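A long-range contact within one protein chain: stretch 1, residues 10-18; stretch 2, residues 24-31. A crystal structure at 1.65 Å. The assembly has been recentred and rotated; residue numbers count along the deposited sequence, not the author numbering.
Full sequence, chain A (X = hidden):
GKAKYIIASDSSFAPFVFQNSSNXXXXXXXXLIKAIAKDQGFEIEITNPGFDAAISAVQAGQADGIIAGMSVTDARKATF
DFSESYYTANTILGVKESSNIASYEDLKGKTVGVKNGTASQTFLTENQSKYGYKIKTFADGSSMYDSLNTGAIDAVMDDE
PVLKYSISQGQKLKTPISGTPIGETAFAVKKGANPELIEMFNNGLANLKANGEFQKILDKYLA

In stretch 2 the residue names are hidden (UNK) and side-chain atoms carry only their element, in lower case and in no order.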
# COMPACT_ATOMS: atom_id res chain seq x y z
N ASP A 10 4.16 -4.17 -10.83
CA ASP A 10 5.26 -4.79 -10.11
C ASP A 10 5.04 -6.30 -10.01
O ASP A 10 4.00 -6.82 -10.39
CB ASP A 10 5.38 -4.15 -8.72
CG ASP A 10 6.73 -4.33 -8.07
OD1 ASP A 10 7.68 -4.86 -8.70
OD2 ASP A 10 6.86 -3.88 -6.92
N SER A 11 6.03 -7.00 -9.48
CA SER A 11 5.93 -8.44 -9.32
C SER A 11 5.86 -8.85 -7.85
O SER A 11 5.40 -9.95 -7.53
CB SER A 11 7.11 -9.13 -10.02
OG SER A 11 8.34 -8.71 -9.45
N SER A 12 6.30 -7.97 -6.96
CA SER A 12 6.40 -8.34 -5.55
C SER A 12 6.19 -7.13 -4.64
O SER A 12 7.13 -6.52 -4.15
CB SER A 12 7.76 -8.98 -5.26
OG SER A 12 7.85 -9.37 -3.90
N PHE A 13 4.92 -6.77 -4.44
CA PHE A 13 4.58 -5.62 -3.62
C PHE A 13 3.27 -5.93 -2.88
O PHE A 13 2.27 -5.28 -3.11
CB PHE A 13 4.46 -4.37 -4.50
CG PHE A 13 4.59 -3.08 -3.74
CD1 PHE A 13 5.74 -2.81 -3.02
CD2 PHE A 13 3.58 -2.13 -3.77
CE1 PHE A 13 5.88 -1.62 -2.32
CE2 PHE A 13 3.70 -0.95 -3.08
CZ PHE A 13 4.86 -0.68 -2.35
N ALA A 14 3.31 -6.94 -2.02
CA ALA A 14 2.12 -7.38 -1.30
C ALA A 14 1.70 -6.28 -0.34
O ALA A 14 2.56 -5.65 0.28
CB ALA A 14 2.39 -8.69 -0.53
N PRO A 15 0.38 -6.05 -0.17
CA PRO A 15 -0.77 -6.78 -0.72
C PRO A 15 -1.29 -6.25 -2.05
O PRO A 15 -2.32 -6.76 -2.51
CB PRO A 15 -1.83 -6.57 0.36
CG PRO A 15 -1.55 -5.16 0.84
CD PRO A 15 -0.03 -5.05 0.83
N PHE A 16 -0.63 -5.28 -2.66
CA PHE A 16 -1.12 -4.73 -3.93
C PHE A 16 -0.92 -5.67 -5.11
O PHE A 16 -1.82 -5.84 -5.94
CB PHE A 16 -0.45 -3.37 -4.19
CG PHE A 16 -0.77 -2.36 -3.14
CD1 PHE A 16 -1.98 -1.68 -3.17
CD2 PHE A 16 0.10 -2.13 -2.08
CE1 PHE A 16 -2.31 -0.77 -2.18
CE2 PHE A 16 -0.22 -1.22 -1.09
CZ PHE A 16 -1.43 -0.53 -1.14
N VAL A 17 0.24 -6.31 -5.19
CA VAL A 17 0.49 -7.24 -6.27
C VAL A 17 1.58 -8.18 -5.81
O VAL A 17 2.63 -7.75 -5.31
CB VAL A 17 0.86 -6.51 -7.59
CG1 VAL A 17 2.03 -5.53 -7.41
CG2 VAL A 17 1.16 -7.52 -8.72
N PHE A 18 1.32 -9.48 -5.96
CA PHE A 18 2.27 -10.50 -5.57
C PHE A 18 1.89 -11.84 -6.19
O PHE A 18 0.77 -12.01 -6.68
CB PHE A 18 2.37 -10.61 -4.04
CG PHE A 18 1.06 -10.94 -3.37
CD1 PHE A 18 0.80 -12.22 -2.92
CD2 PHE A 18 0.09 -9.96 -3.18
CE1 PHE A 18 -0.40 -12.53 -2.31
CE2 PHE A 18 -1.11 -10.25 -2.56
CZ PHE A 18 -1.36 -11.54 -2.12
N UNK A 24 0.47 -17.32 -10.02
CA UNK A 24 -0.24 -16.26 -10.72
C UNK A 24 0.00 -14.97 -9.95
O UNK A 24 0.31 -15.02 -8.76
c UNK A 24 -1.73 -16.55 -10.82
c UNK A 24 -2.09 -17.86 -11.51
o UNK A 24 -4.07 -18.27 -10.23
c UNK A 24 -3.55 -18.21 -11.35
n UNK A 24 -4.23 -18.45 -12.47
N UNK A 25 -0.14 -13.82 -10.60
CA UNK A 25 -0.05 -12.57 -9.86
C UNK A 25 -1.44 -12.15 -9.41
O UNK A 25 -2.39 -12.10 -10.20
c UNK A 25 3.90 -13.04 -11.94
c UNK A 25 2.57 -12.64 -11.85
o UNK A 25 6.10 -13.05 -11.08
c UNK A 25 3.04 -11.47 -9.83
c UNK A 25 0.66 -11.49 -10.70
c UNK A 25 4.38 -11.86 -9.92
c UNK A 25 2.12 -11.85 -10.81
c UNK A 25 4.80 -12.64 -10.98
N UNK A 26 -1.56 -11.93 -8.11
CA UNK A 26 -2.83 -11.58 -7.50
C UNK A 26 -2.60 -10.32 -6.67
O UNK A 26 -1.55 -9.69 -6.79
c UNK A 26 -3.39 -12.74 -6.64
c UNK A 26 -2.52 -12.98 -5.41
o UNK A 26 -4.73 -12.44 -6.22
N UNK A 27 -3.58 -9.93 -5.86
CA UNK A 27 -3.40 -8.76 -5.01
C UNK A 27 -4.49 -7.73 -5.27
O UNK A 27 -5.21 -7.84 -6.24
N UNK A 28 -4.59 -6.73 -4.40
CA UNK A 28 -5.59 -5.68 -4.56
C UNK A 28 -5.61 -5.07 -5.97
O UNK A 28 -6.66 -4.91 -6.59
c UNK A 28 -5.47 -5.09 -2.13
c UNK A 28 -5.08 -4.07 -1.05
c UNK A 28 -5.34 -4.55 -3.55
c UNK A 28 -6.24 -3.35 -3.82
N UNK A 29 -4.42 -4.74 -6.47
CA UNK A 29 -4.31 -4.07 -7.77
C UNK A 29 -4.75 -4.94 -8.92
O UNK A 29 -5.37 -4.46 -9.86
o UNK A 29 -1.29 -2.11 -7.32
c UNK A 29 -2.48 -2.45 -7.22
c UNK A 29 -2.89 -3.64 -8.04
o UNK A 29 -3.35 -1.88 -6.52
N UNK A 30 -4.39 -6.22 -8.83
CA UNK A 30 -4.70 -7.16 -9.90
C UNK A 30 -6.20 -7.37 -9.97
O UNK A 30 -6.80 -7.31 -11.04
c UNK A 30 -3.98 -8.49 -9.69
c UNK A 30 -1.69 -5.98 -11.13
s UNK A 30 -1.79 -7.76 -11.38
c UNK A 30 -2.44 -8.35 -9.77
N UNK A 31 -6.81 -7.57 -8.80
CA UNK A 31 -8.25 -7.77 -8.78
C UNK A 31 -9.00 -6.51 -9.20
O UNK A 31 -9.99 -6.58 -9.91
c UNK A 31 -9.01 -10.29 -5.96
c UNK A 31 -8.22 -9.62 -7.07
o UNK A 31 -10.25 -10.13 -5.89
c UNK A 31 -8.71 -8.23 -7.40
o UNK A 31 -8.37 -10.99 -5.15

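Position 24 carries three carbons in a row, the third bonded to one oxygen and one nitrogen. This is an unbranched amide chain, and its end leads away from stretch 1. The residue is Gln 24.

Position 25 has one carbon followed by a six-carbon ring that bears an oxygen. The CA-to-CB bond points sideways, but the end of the side chain comes nearer to stretch 1, and the ring edge meets the backbone carbonyl of Ser 11. A phenol ring of this kind is tyrosine, Tyr 25. CE1 of Tyr 25 is 3.2 Å from O of Ser 11. The ring also touches a crystal neighbour.

Position 26 has one carbon carrying an oxygen and a carbon. The end carbon lies over one face of the Phe 18 ring. That fork is threonine, Thr 26. Its CG2 is 4.0 Å from the centroid of the Phe 18 ring, a CH-pi contact. Its OG1 is hydrogen-bonded elsewhere in the structure. The backbone pairs with Phe 18 in an antiparallel bridge: N of Thr 26 donates to O of Phe 18 at 2.7 Å, and N of Phe 18 donates to O of Thr 26 at 3.0 Å.

Position 27 has no side-chain atoms, and its CA lies near the carbonyl of Phe 16. It is Gly 27. An ideal CB here would point toward stretch 1 and lie 2.4 Å from O of Phe 16, a clash. The backbone angles, phi 123° and psi 168°, also call for glycine. Gly 27 is the N-cap residue of the helix that follows.

Position 28 has four carbons, forked at the first, with one arm two carbons long. The end of that arm packs against Pro 15. This is isoleucine, Ile 28. Its CD1 lies 4.1 Å from CG of Pro 15, and its backbone N donates to O of Pro 15 at 3.0 Å.

Position 29 has two carbons, the second carrying two oxygens. One oxygen sits at the edge of the Phe 16 ring. This carboxylate is Asp 29. The oxygen at the ring edge is OD1, and both carboxylate oxygens are hydrogen-bonded elsewhere in the structure. Its backbone N donates to O of Phe 16 at 2.9 Å.

Position 30 is an unbranched chain of two carbons, a sulfur and a carbon. Its second carbon touches Val 17. This is Met 30. Its CG lies 3.8 Å from CG2 of Val 17.

Position 31 has three carbons, the third carrying two oxygens. It does not touch stretch 1. It is Glu 31.

Four backbone hydrogen bonds hold the contact. Two form the bridge between Phe 18 and Thr 26. Past Gly 27, the first two helical NH groups, of Ile 28 and Asp 29, bind the carbonyls of Pro 15 and Phe 16. Apolar side chains pack around this frame, and bare Gly 27 allows the close backbone approach.

Stretch 2 (24-31) QYTGIDME
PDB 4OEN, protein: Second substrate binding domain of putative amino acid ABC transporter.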